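Local coordinates for protein putative beta-glucosidase (Bifidobacterium adolescentis, PDB 5WAB) that hydrolyses beta-glucosidic bonds as a family 3 glycoside hydrolase and may also release terminal alpha-L-arabinopyranosyl units from ginsenosides, at residues S126-L131 and H600-F605; K153-N158 and W194-S199; G227-D232 and A245-E250; A312-V317 and S489-L494. All coordinates share one frame; numbering follows the deposited sequence.

Contact 1 of 4, residues S126-L131 and H600-F605; sequences SEDPYL and HELKGF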
loop_
_atom_site.group_PDB
_atom_site.type_symbol
_atom_site.label_atom_id
_atom_site.label_comp_id
_atom_site.label_asym_id
_atom_site.label_seq_id
_atom_site.Cartn_x
_atom_site.Cartn_y
_atom_site.Cartn_z
ATOM N N SER A 126 -2.290 -1.255 1.845
ATOM C CA SER A 126 -3.046 -2.002 2.846
ATOM C C SER A 126 -4.369 -1.311 3.138
ATOM O O SER A 126 -4.617 -0.180 2.716
ATOM C CB SER A 126 -2.242 -2.175 4.143
ATOM O OG SER A 126 -3.013 -2.796 5.158
ATOM N N GLU A 127 -5.226 -2.030 3.862
ATOM C CA GLU A 127 -6.399 -1.447 4.496
ATOM C C GLU A 127 -6.067 -0.826 5.843
ATOM O O GLU A 127 -6.921 -0.147 6.422
ATOM C CB GLU A 127 -7.475 -2.516 4.704
ATOM C CG GLU A 127 -7.133 -3.515 5.812
ATOM C CD GLU A 127 -8.037 -4.737 5.835
ATOM O OE1 GLU A 127 -8.404 -5.237 4.752
ATOM O OE2 GLU A 127 -8.396 -5.189 6.942
ATOM N N ASP A 128 -4.860 -1.055 6.360
ATOM C CA ASP A 128 -4.469 -0.581 7.675
ATOM C C ASP A 128 -3.499 0.580 7.544
ATOM O O ASP A 128 -2.543 0.488 6.764
ATOM C CB ASP A 128 -3.825 -1.704 8.485
ATOM C CG ASP A 128 -3.416 -1.249 9.867
ATOM O OD1 ASP A 128 -4.329 -1.075 10.701
ATOM O OD2 ASP A 128 -2.206 -1.047 10.118
ATOM N N PRO A 129 -3.699 1.681 8.276
ATOM C CA PRO A 129 -2.783 2.825 8.107
ATOM C C PRO A 129 -1.364 2.558 8.588
ATOM O O PRO A 129 -0.409 2.995 7.932
ATOM C CB PRO A 129 -3.471 3.939 8.909
ATOM C CG PRO A 129 -4.320 3.222 9.909
ATOM C CD PRO A 129 -4.782 1.965 9.234
ATOM N N TYR A 130 -1.188 1.835 9.698
ATOM C CA TYR A 130 0.159 1.593 10.217
ATOM C C TYR A 130 0.983 0.766 9.242
ATOM O O TYR A 130 2.156 1.064 8.992
ATOM C CB TYR A 130 0.092 0.886 11.569
ATOM C CG TYR A 130 1.441 0.690 12.232
ATOM C CD1 TYR A 130 2.251 -0.387 11.894
ATOM C CD2 TYR A 130 1.888 1.552 13.223
ATOM C CE1 TYR A 130 3.480 -0.585 12.499
ATOM C CE2 TYR A 130 3.118 1.353 13.840
ATOM C CZ TYR A 130 3.910 0.285 13.471
ATOM O OH TYR A 130 5.136 0.080 14.071
ATOM N N LEU A 131 0.395 -0.307 8.714
ATOM C CA LEU A 131 1.112 -1.164 7.780
ATOM C C LEU A 131 1.493 -0.406 6.514
ATOM O O LEU A 131 2.624 -0.521 6.027
ATOM C CB LEU A 131 0.253 -2.378 7.436
ATOM C CG LEU A 131 0.867 -3.437 6.521
ATOM C CD1 LEU A 131 2.039 -4.135 7.204
ATOM C CD2 LEU A 131 -0.187 -4.445 6.075
ATOM N N HIS A 600 -9.024 -4.230 18.351
ATOM C CA HIS A 600 -7.580 -4.055 18.366
ATOM C C HIS A 600 -7.130 -3.426 17.053
ATOM O O HIS A 600 -7.848 -3.451 16.051
ATOM C CB HIS A 600 -6.848 -5.383 18.624
ATOM C CG HIS A 600 -7.155 -6.456 17.629
ATOM N ND1 HIS A 600 -6.445 -7.635 17.571
ATOM C CD2 HIS A 600 -8.079 -6.526 16.643
ATOM C CE1 HIS A 600 -6.923 -8.388 16.597
ATOM N NE2 HIS A 600 -7.916 -7.738 16.018
ATOM N N GLU A 601 -5.921 -2.860 17.076
ATOM C CA GLU A 601 -5.309 -2.218 15.919
ATOM C C GLU A 601 -3.836 -2.590 15.856
ATOM O O GLU A 601 -3.172 -2.689 16.890
ATOM C CB GLU A 601 -5.463 -0.693 15.977
ATOM C CG GLU A 601 -6.901 -0.196 15.874
ATOM C CD GLU A 601 -6.992 1.319 15.800
ATOM O OE1 GLU A 601 -6.100 1.932 15.173
ATOM O OE2 GLU A 601 -7.966 1.890 16.346
ATOM N N LEU A 602 -3.332 -2.806 14.641
ATOM C CA LEU A 602 -1.925 -3.145 14.465
ATOM C C LEU A 602 -1.039 -1.965 14.848
ATOM O O LEU A 602 -1.209 -0.858 14.327
ATOM C CB LEU A 602 -1.652 -3.553 13.019
ATOM C CG LEU A 602 -0.191 -3.919 12.765
ATOM C CD1 LEU A 602 0.092 -5.327 13.274
ATOM C CD2 LEU A 602 0.149 -3.786 11.306
ATOM N N LYS A 603 -0.069 -2.208 15.740
ATOM C CA LYS A 603 0.830 -1.158 16.213
ATOM C C LYS A 603 2.305 -1.546 16.133
ATOM O O LYS A 603 3.147 -0.836 16.694
ATOM C CB LYS A 603 0.479 -0.740 17.645
ATOM C CG LYS A 603 -0.861 -0.019 17.758
ATOM C CD LYS A 603 -0.886 1.265 16.926
ATOM C CE LYS A 603 -2.202 2.008 17.101
ATOM N NZ LYS A 603 -2.220 3.301 16.356
ATOM N N GLY A 604 2.639 -2.643 15.460
ATOM C CA GLY A 604 4.027 -3.018 15.269
ATOM C C GLY A 604 4.189 -4.378 14.623
ATOM O O GLY A 604 3.299 -5.229 14.738
ATOM N N PHE A 605 5.301 -4.590 13.918
ATOM C CA PHE A 605 5.567 -5.885 13.308
ATOM C C PHE A 605 7.052 -6.019 13.024
ATOM O O PHE A 605 7.778 -5.024 12.917
ATOM C CB PHE A 605 4.735 -6.101 12.032
ATOM C CG PHE A 605 5.011 -5.105 10.934
ATOM C CD1 PHE A 605 6.013 -5.334 10.009
ATOM C CD2 PHE A 605 4.244 -3.953 10.815
ATOM C CE1 PHE A 605 6.261 -4.418 8.994
ATOM C CE2 PHE A 605 4.485 -3.043 9.803
ATOM C CZ PHE A 605 5.493 -3.277 8.892
#
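The phenol of Tyr130 lies broadside on the backbone of strand 601-610: Lys603 C sits 3.6 Å above the plane of its ring, offset toward the rim, and the amide of Gly604 follows over the same face. With CG anti to the backbone N (chi1 -176°), the ring leaves the helix start and reaches its hydroxyl to 3.5 Å from Gly604 CA. Phe605 closes on the rim, its CE2 3.8 Å from Tyr130 CE1. On the other segment the main bump is Leu602 CD2, which fits into a hollow between Tyr130 CD1 (4.0 Å), Leu131 CB (4.1 Å) and Asp128 OD2 (3.8 Å). This joins the first turn of helix 129-144, in the TIM-barrel domain, to an outermost strand of the fibronectin type III-like domain, at a classic beta bulge where Lys603 and Gly604 both face Val586. An alanine in place of Tyr130 would probably open a gap over the Lys603-Gly604 peptide and leave Leu131 as the one neighbour of Phe605 from segment 126-131. Leu131 CD1 meets Phe605 off-centre in a CH-pi contact, 30° off the ring normal. Asp128 caps the helix through OD2, taking the N-H of Leu131 at 3.0 Å, while OD1 forms a salt bridge with Arg529, which also pairs with Glu601.

Contact 2 of 4, residues K153-N158 and W194-S199; sequences KHFAAN and WTIMCS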
loop_
_atom_site.group_PDB
_atom_site.type_symbol
_atom_site.label_atom_id
_atom_site.label_comp_id
_atom_site.label_asym_id
_atom_site.label_seq_id
_atom_site.Cartn_x
_atom_site.Cartn_y
_atom_site.Cartn_z
ATOM N N LYS A 153 1.645 9.821 -2.992
ATOM C CA LYS A 153 0.636 10.044 -4.020
ATOM C C LYS A 153 -0.787 10.025 -3.476
ATOM O O LYS A 153 -1.163 9.139 -2.696
ATOM C CB LYS A 153 0.781 9.001 -5.135
ATOM C CG LYS A 153 0.787 9.616 -6.516
ATOM C CD LYS A 153 1.322 8.658 -7.570
ATOM C CE LYS A 153 0.434 7.463 -7.780
ATOM N NZ LYS A 153 0.891 6.695 -8.968
ATOM N N HIS A 154 -1.566 11.014 -3.936
ATOM C CA HIS A 154 -3.016 11.160 -3.785
ATOM C C HIS A 154 -3.415 11.491 -2.357
ATOM O O HIS A 154 -4.161 10.749 -1.712
ATOM C CB HIS A 154 -3.738 9.918 -4.290
ATOM C CG HIS A 154 -3.285 9.487 -5.645
ATOM N ND1 HIS A 154 -3.293 8.171 -6.050
ATOM C CD2 HIS A 154 -2.789 10.200 -6.684
ATOM C CE1 HIS A 154 -2.830 8.093 -7.286
ATOM N NE2 HIS A 154 -2.513 9.309 -7.692
ATOM N N PHE A 155 -2.971 12.650 -1.903
ATOM C CA PHE A 155 -3.239 13.161 -0.567
ATOM C C PHE A 155 -4.440 14.106 -0.655
ATOM O O PHE A 155 -4.339 15.186 -1.244
ATOM C CB PHE A 155 -1.982 13.862 -0.051
ATOM C CG PHE A 155 -2.080 14.390 1.350
ATOM C CD1 PHE A 155 -2.184 13.527 2.429
ATOM C CD2 PHE A 155 -1.985 15.752 1.591
ATOM C CE1 PHE A 155 -2.248 14.017 3.720
ATOM C CE2 PHE A 155 -2.040 16.247 2.880
ATOM C CZ PHE A 155 -2.171 15.382 3.945
ATOM N N ALA A 156 -5.583 13.698 -0.103
ATOM C CA ALA A 156 -5.760 12.405 0.553
ATOM C C ALA A 156 -7.147 11.833 0.277
ATOM O O ALA A 156 -7.973 12.465 -0.399
ATOM C CB ALA A 156 -5.544 12.533 2.057
ATOM N N ALA A 157 -7.380 10.627 0.805
ATOM C CA ALA A 157 -8.694 9.975 0.791
ATOM C C ALA A 157 -9.191 9.736 -0.633
ATOM O O ALA A 157 -10.341 10.029 -0.972
ATOM C CB ALA A 157 -9.710 10.782 1.602
ATOM N N ASN A 158 -8.306 9.186 -1.469
ATOM C CA ASN A 158 -8.638 8.797 -2.838
ATOM C C ASN A 158 -8.789 7.275 -2.853
ATOM O O ASN A 158 -7.885 6.535 -3.234
ATOM C CB ASN A 158 -7.556 9.269 -3.809
ATOM C CG ASN A 158 -7.915 9.016 -5.268
ATOM O OD1 ASN A 158 -9.018 8.566 -5.585
ATOM N ND2 ASN A 158 -6.955 9.237 -6.154
ATOM N N TRP A 194 10.319 14.484 -1.247
ATOM C CA TRP A 194 10.587 15.777 -1.852
ATOM C C TRP A 194 9.367 16.316 -2.590
ATOM O O TRP A 194 9.319 17.514 -2.887
ATOM C CB TRP A 194 11.822 15.668 -2.761
ATOM C CG TRP A 194 13.067 15.257 -1.993
ATOM C CD1 TRP A 194 13.213 15.215 -0.631
ATOM C CD2 TRP A 194 14.330 14.837 -2.537
ATOM N NE1 TRP A 194 14.479 14.792 -0.296
ATOM C CE2 TRP A 194 15.185 14.557 -1.446
ATOM C CE3 TRP A 194 14.821 14.674 -3.837
ATOM C CZ2 TRP A 194 16.501 14.123 -1.620
ATOM C CZ3 TRP A 194 16.122 14.249 -4.006
ATOM C CH2 TRP A 194 16.948 13.974 -2.904
ATOM N N THR A 195 8.370 15.471 -2.839
ATOM C CA THR A 195 7.187 15.839 -3.602
ATOM C C THR A 195 6.000 15.036 -3.074
ATOM O O THR A 195 6.154 13.884 -2.655
ATOM C CB THR A 195 7.422 15.588 -5.101
ATOM O OG1 THR A 195 8.355 16.555 -5.602
ATOM C CG2 THR A 195 6.141 15.697 -5.892
ATOM N N ILE A 196 4.831 15.672 -3.048
ATOM C CA ILE A 196 3.572 15.018 -2.714
ATOM C C ILE A 196 2.577 15.343 -3.819
ATOM O O ILE A 196 2.555 16.466 -4.329
ATOM C CB ILE A 196 3.040 15.483 -1.343
ATOM C CG1 ILE A 196 3.892 14.892 -0.218
ATOM C CG2 ILE A 196 1.566 15.105 -1.164
ATOM C CD1 ILE A 196 3.379 15.218 1.154
ATOM N N MET A 197 1.770 14.356 -4.208
ATOM C CA MET A 197 0.714 14.550 -5.196
ATOM C C MET A 197 -0.637 14.540 -4.497
ATOM O O MET A 197 -0.970 13.576 -3.801
ATOM C CB MET A 197 0.746 13.468 -6.272
ATOM C CG MET A 197 -0.336 13.653 -7.332
ATOM S SD MET A 197 -0.253 12.452 -8.674
ATOM C CE MET A 197 1.514 12.389 -8.963
ATOM N N CYS A 198 -1.411 15.600 -4.691
ATOM C CA CYS A 198 -2.744 15.651 -4.121
ATOM C C CYS A 198 -3.710 14.845 -4.985
ATOM O O CYS A 198 -3.439 14.545 -6.151
ATOM C CB CYS A 198 -3.228 17.097 -3.998
ATOM S SG CYS A 198 -3.929 17.767 -5.526
ATOM N N SER A 199 -4.852 14.501 -4.400
ATOM C CA SER A 199 -5.852 13.682 -5.068
ATOM C C SER A 199 -6.818 14.544 -5.881
ATOM O O SER A 199 -6.920 15.757 -5.692
ATOM C CB SER A 199 -6.627 12.846 -4.048
ATOM O OG SER A 199 -7.280 13.682 -3.110
#
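Met197 O receives two successive amides of the neighbouring strand. Phe155 N approaches at 2.9 Å in the carbonyl plane, on a lone pair, with an N-H...O angle of 156°; His154 N is nearer at 2.6 Å but its bond is weak, bent to 123°. This double use of one acceptor marks a beta bulge, the parallel register slipping by one residue between the Lys153-Met197 and Phe155-Cys198 bridges. Next along, Ser199 N donates to Phe155 O over 3.3 Å from well above the carbonyl plane, and Cys198 CA adds a CA-H...O contact to the same oxygen. Ser199 OG lies 3.1 Å from Ala156 O and also has Ser208 and Asn201 as partners. Among the side chains, Met197 SD lies against Lys153 CG at 3.7 Å and at the edge of the His154 ring, 3.9 Å from CD2. An alanine instead of Met197 would probably open a gap between the Lys153 chain and the edge of the His154 ring, leaving both to rely more on their polar partners. Those polar ends are held from outside: Lys153 NZ by Glu123, His154 ND1 by Tyr124 OH, and His154 NE2 by a bound glycerol, probably from the crystallisation liquor. A Lys-His pair at the end of a barrel strand, followed by a cis peptide before Ala156, is consistent with the sugar pocket of family 3 glycosidases.

Contact 3 of 4, residues G227-D232 and A245-E250; sequences GIVMSD and AGLNLE
Asn248 and Val229 pair through both side chain and backbone. Among the hydrogen bonds, Val229 N points at Asn248 OD1 over 3.0 Å and nearly straight (169°), although it comes from 43° out of the amide plane. Val229 O in turn takes two amides, Asn248 N in a weak bond and Leu249 N at 3.2 Å. Farther along, Ser231 N meets Leu249 O at 3.1 Å, nearly along the C=O axis. The Asn248 amide nitrogen donates to Met277 O and to a water 2.9 Å from ND2, which reaches back weakly to Gly227 O; with OD1 also engaged, both ends of the amide are held and its rotation is fixed. These bonds place segment 245-250 alongside strand 228-230, the last of the parallel strands 41-44 to 228-230 of the TIM-barrel domain, with one bridge between Met230 and Leu249. The segment enters from helix 239-245 through a Schellman motif at Gly246. Ser231 and Asp232 belong to the Ser-Asp-Trp signature of family 3, whose aspartate is the nucleophile in relatives, and Asp232 is probably the nucleophile here. Apolar packing lies on two sides. Leu247, its CG anti to the backbone N (chi1 -170°), crosses Val229 at about a right angle and brings CD1 to 3.8 Å from Val229 CG1. Met230 and Leu249 run side by side instead, CB to CB at 4.0 Å, with Met281 against Leu249.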
loop_
_atom_site.group_PDB
_atom_site.type_symbol
_atom_site.label_atom_id
_atom_site.label_comp_id
_atom_site.label_asym_id
_atom_site.label_seq_id
_atom_site.Cartn_x
_atom_site.Cartn_y
_atom_site.Cartn_z
ATOM N N GLY A 227 8.602 19.549 1.803
ATOM C CA GLY A 227 8.680 19.383 0.372
ATOM C C GLY A 227 7.630 20.151 -0.392
ATOM O O GLY A 227 7.049 21.122 0.098
ATOM N N ILE A 228 7.354 19.669 -1.597
ATOM C CA ILE A 228 6.472 20.315 -2.559
ATOM C C ILE A 228 5.192 19.504 -2.701
ATOM O O ILE A 228 5.184 18.284 -2.502
ATOM C CB ILE A 228 7.215 20.417 -3.911
ATOM C CG1 ILE A 228 8.315 21.461 -3.824
ATOM C CG2 ILE A 228 6.276 20.655 -5.075
ATOM C CD1 ILE A 228 7.929 22.626 -2.982
ATOM N N VAL A 229 4.104 20.191 -3.049
ATOM C CA VAL A 229 2.836 19.552 -3.379
ATOM C C VAL A 229 2.536 19.842 -4.841
ATOM O O VAL A 229 2.583 21.000 -5.274
ATOM C CB VAL A 229 1.681 20.038 -2.484
ATOM C CG1 VAL A 229 0.417 19.268 -2.811
ATOM C CG2 VAL A 229 2.046 19.906 -1.017
ATOM N N MET A 230 2.251 18.796 -5.602
ATOM C CA MET A 230 1.802 18.940 -6.973
ATOM C C MET A 230 0.412 18.344 -7.113
ATOM O O MET A 230 -0.004 17.490 -6.327
ATOM C CB MET A 230 2.760 18.252 -7.951
ATOM C CG MET A 230 2.882 16.755 -7.733
ATOM S SD MET A 230 4.098 16.043 -8.842
ATOM C CE MET A 230 3.372 16.498 -10.383
ATOM N N SER A 231 -0.291 18.780 -8.141
ATOM C CA SER A 231 -1.619 18.268 -8.406
ATOM C C SER A 231 -1.529 16.992 -9.232
ATOM O O SER A 231 -0.554 16.750 -9.950
ATOM C CB SER A 231 -2.449 19.296 -9.165
ATOM O OG SER A 231 -1.968 19.397 -10.496
ATOM N N ASP A 232 -2.565 16.170 -9.123
ATOM C CA ASP A 232 -2.776 15.147 -10.127
ATOM C C ASP A 232 -3.160 15.810 -11.449
ATOM O O ASP A 232 -3.586 16.968 -11.498
ATOM C CB ASP A 232 -3.849 14.159 -9.668
ATOM C CG ASP A 232 -3.615 12.757 -10.195
ATOM O OD1 ASP A 232 -2.969 12.618 -11.256
ATOM O OD2 ASP A 232 -4.063 11.791 -9.543
ATOM N N ALA A 245 -3.683 27.722 -1.392
ATOM C CA ALA A 245 -3.882 26.590 -0.499
ATOM C C ALA A 245 -2.574 25.889 -0.157
ATOM O O ALA A 245 -2.512 25.186 0.857
ATOM C CB ALA A 245 -4.858 25.590 -1.122
ATOM N N GLY A 246 -1.537 26.061 -0.975
ATOM C CA GLY A 246 -0.263 25.421 -0.722
ATOM C C GLY A 246 0.179 24.461 -1.808
ATOM O O GLY A 246 1.140 23.706 -1.628
ATOM N N LEU A 247 -0.499 24.492 -2.953
ATOM C CA LEU A 247 -0.115 23.681 -4.103
ATOM C C LEU A 247 1.000 24.389 -4.865
ATOM O O LEU A 247 0.789 25.467 -5.432
ATOM C CB LEU A 247 -1.311 23.439 -5.014
ATOM C CG LEU A 247 -1.033 22.409 -6.105
ATOM C CD1 LEU A 247 -1.456 21.016 -5.636
ATOM C CD2 LEU A 247 -1.721 22.806 -7.397
ATOM N N ASN A 248 2.190 23.795 -4.876
ATOM C CA ASN A 248 3.315 24.437 -5.544
ATOM C C ASN A 248 3.237 24.333 -7.061
ATOM O O ASN A 248 3.649 25.263 -7.760
ATOM C CB ASN A 248 4.625 23.827 -5.064
ATOM C CG ASN A 248 4.785 23.923 -3.568
ATOM O OD1 ASN A 248 4.135 23.195 -2.814
ATOM N ND2 ASN A 248 5.642 24.834 -3.124
ATOM N N LEU A 249 2.731 23.225 -7.591
ATOM C CA LEU A 249 2.957 22.886 -8.991
ATOM C C LEU A 249 1.672 22.386 -9.635
ATOM O O LEU A 249 1.101 21.381 -9.196
ATOM C CB LEU A 249 4.055 21.825 -9.106
ATOM C CG LEU A 249 4.523 21.402 -10.499
ATOM C CD1 LEU A 249 5.286 22.514 -11.208
ATOM C CD2 LEU A 249 5.364 20.140 -10.400
ATOM N N GLU A 250 1.257 23.054 -10.712
ATOM C CA GLU A 250 0.170 22.572 -11.553
ATOM C C GLU A 250 0.739 21.631 -12.603
ATOM O O GLU A 250 1.703 21.976 -13.296
ATOM C CB GLU A 250 -0.562 23.725 -12.243
ATOM C CG GLU A 250 -1.688 23.259 -13.170
ATOM C CD GLU A 250 -1.981 24.224 -14.318
ATOM O OE1 GLU A 250 -1.047 24.906 -14.786
ATOM O OE2 GLU A 250 -3.149 24.293 -14.760
HETATM O O HOH W 1 7.142 24.533 -0.622
#

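Contact 4 of 4, residues A312-V317 and S489-L494; sequences AIESMV and SPSGKL
Val317 straddles the carbonyl of Gly492 where the chain passes from helix 301-313 into strand 317-321, an outermost strand of the six-stranded mixed sheet of the C-terminal alpha/beta domain. A type I turn from Ile313 to Met316 makes the corner. Val317 has CG1 anti to its backbone N (chi1 -178°), which sends that methyl to 3.3 Å from Gly492 O and leaves CG2 3.6 Å from Gly492 C. The fit is tight enough to exclude a side chain at Gly492: a modelled CB would clash with Met316 O and Val317 CG2. Instead, Gly492 CA comes to 3.1 Å from Met316 O in a CA-H...O contact. The Met316 side chain is extended and leads away from segment 489-494 to Ala479 of helix 476-484. Leu494 turns CG anti to its carbonyl carbon (chi1 -75°), and its CD2 reaches Val317 CG1 at 4.2 Å, extending the apolar patch beyond the glycine. Glu314 and Ser491 come together loosely, CG to OG at 4.3 Å, but share an outside partner: Lys607 NZ forms a salt bridge with Glu314 OE1 and a hydrogen bond with Ser491 OG, while Glu314 OE2 is bonded to Gln310. Lys493 points away, its NZ held by Gly545 O and by a salt bridge to Glu582. At the start of the loop, Ser489 OG donates to Pro490 O over 3.2 Å from 36° above the carbonyl plane.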
loop_
_atom_site.group_PDB
_atom_site.type_symbol
_atom_site.label_atom_id
_atom_site.label_comp_id
_atom_site.label_asym_id
_atom_site.label_seq_id
_atom_site.Cartn_x
_atom_site.Cartn_y
_atom_site.Cartn_z
ATOM N N ALA A 312 9.462 -10.414 -5.663
ATOM C CA ALA A 312 8.355 -11.239 -6.138
ATOM C C ALA A 312 8.115 -12.428 -5.217
ATOM O O ALA A 312 6.964 -12.800 -4.964
ATOM C CB ALA A 312 8.612 -11.709 -7.569
ATOM N N ILE A 313 9.190 -13.038 -4.711
ATOM C CA ILE A 313 9.054 -14.174 -3.803
ATOM C C ILE A 313 8.232 -13.790 -2.579
ATOM O O ILE A 313 7.329 -14.523 -2.156
ATOM C CB ILE A 313 10.440 -14.708 -3.402
ATOM C CG1 ILE A 313 11.121 -15.372 -4.598
ATOM C CG2 ILE A 313 10.331 -15.660 -2.234
ATOM C CD1 ILE A 313 12.461 -15.981 -4.272
ATOM N N GLU A 314 8.530 -12.632 -1.991
ATOM C CA GLU A 314 7.860 -12.199 -0.773
ATOM C C GLU A 314 6.532 -11.493 -1.027
ATOM O O GLU A 314 5.961 -10.915 -0.096
ATOM C CB GLU A 314 8.804 -11.316 0.036
ATOM C CG GLU A 314 10.073 -12.052 0.396
ATOM C CD GLU A 314 10.844 -11.394 1.514
ATOM O OE1 GLU A 314 10.221 -10.754 2.387
ATOM O OE2 GLU A 314 12.082 -11.526 1.514
ATOM N N SER A 315 6.007 -11.548 -2.246
ATOM C CA SER A 315 4.701 -10.986 -2.544
ATOM C C SER A 315 3.596 -12.032 -2.541
ATOM O O SER A 315 2.437 -11.684 -2.781
ATOM C CB SER A 315 4.732 -10.276 -3.896
ATOM O OG SER A 315 5.580 -9.143 -3.837
ATOM N N MET A 316 3.921 -13.295 -2.264
ATOM C CA MET A 316 2.956 -14.386 -2.280
ATOM C C MET A 316 2.507 -14.727 -0.867
ATOM O O MET A 316 3.323 -14.777 0.058
ATOM C CB MET A 316 3.562 -15.631 -2.916
ATOM C CG MET A 316 4.372 -15.361 -4.146
ATOM S SD MET A 316 5.032 -16.896 -4.787
ATOM C CE MET A 316 6.246 -16.257 -5.932
ATOM N N VAL A 317 1.211 -14.985 -0.713
ATOM C CA VAL A 317 0.629 -15.451 0.542
ATOM C C VAL A 317 0.083 -16.857 0.323
ATOM O O VAL A 317 -0.718 -17.081 -0.594
ATOM C CB VAL A 317 -0.475 -14.511 1.045
ATOM C CG1 VAL A 317 -1.013 -15.000 2.382
ATOM C CG2 VAL A 317 0.037 -13.090 1.142
ATOM N N SER A 489 10.671 -20.894 1.123
ATOM C CA SER A 489 9.332 -21.015 1.687
ATOM C C SER A 489 8.570 -19.701 1.521
ATOM O O SER A 489 9.154 -18.625 1.679
ATOM C CB SER A 489 9.397 -21.371 3.169
ATOM O OG SER A 489 8.136 -21.189 3.781
ATOM N N PRO A 490 7.273 -19.753 1.211
ATOM C CA PRO A 490 6.481 -18.514 1.153
ATOM C C PRO A 490 6.339 -17.921 2.541
ATOM O O PRO A 490 6.255 -18.652 3.529
ATOM C CB PRO A 490 5.130 -18.967 0.585
ATOM C CG PRO A 490 5.077 -20.426 0.856
ATOM C CD PRO A 490 6.469 -20.959 0.967
ATOM N N SER A 491 6.337 -16.585 2.607
ATOM C CA SER A 491 6.272 -15.902 3.891
ATOM C C SER A 491 5.297 -14.726 3.901
ATOM O O SER A 491 5.346 -13.907 4.830
ATOM C CB SER A 491 7.669 -15.423 4.295
ATOM O OG SER A 491 8.271 -14.618 3.287
ATOM N N GLY A 492 4.417 -14.617 2.908
ATOM C CA GLY A 492 3.552 -13.459 2.812
ATOM C C GLY A 492 2.409 -13.521 3.807
ATOM O O GLY A 492 1.841 -14.579 4.075
ATOM N N LYS A 493 2.070 -12.356 4.347
ATOM C CA LYS A 493 0.912 -12.173 5.208
ATOM C C LYS A 493 -0.047 -11.193 4.547
ATOM O O LYS A 493 0.382 -10.215 3.926
ATOM C CB LYS A 493 1.320 -11.651 6.591
ATOM C CG LYS A 493 2.339 -12.507 7.332
ATOM C CD LYS A 493 1.791 -13.873 7.717
ATOM C CE LYS A 493 2.788 -14.609 8.604
ATOM N NZ LYS A 493 2.333 -15.972 9.006
ATOM N N LEU A 494 -1.345 -11.444 4.696
ATOM C CA LEU A 494 -2.340 -10.600 4.049
ATOM C C LEU A 494 -2.243 -9.168 4.559
ATOM O O LEU A 494 -2.291 -8.918 5.767
ATOM C CB LEU A 494 -3.747 -11.149 4.299
ATOM C CG LEU A 494 -4.172 -12.392 3.519
ATOM C CD1 LEU A 494 -5.597 -12.765 3.872
ATOM C CD2 LEU A 494 -4.035 -12.162 2.025
#

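In the fold
Contacts 2, 3 and 4 are buried, whereas contact 1 is only partly so. Contacts 2 and 3 belong to one parallel sheet: strands 195-198 and 228-230 are neighbours in it, with Ile196 O and Met230 N 2.7 Å apart in a probable hydrogen bond, and their chemistry is chiefly backbone pairing. Contacts 1 and 4 bring together pieces of chain far apart in sequence and rely on side chains packed over peptide groups, their charged groups pairing with residues outside the segments. Contact 1 joins two domains; contact 4 packs a loop on the sheet edge of the C-terminal domain. Their nearest atoms are about 5 Å apart, against about 24 Å between contacts 3 and 4.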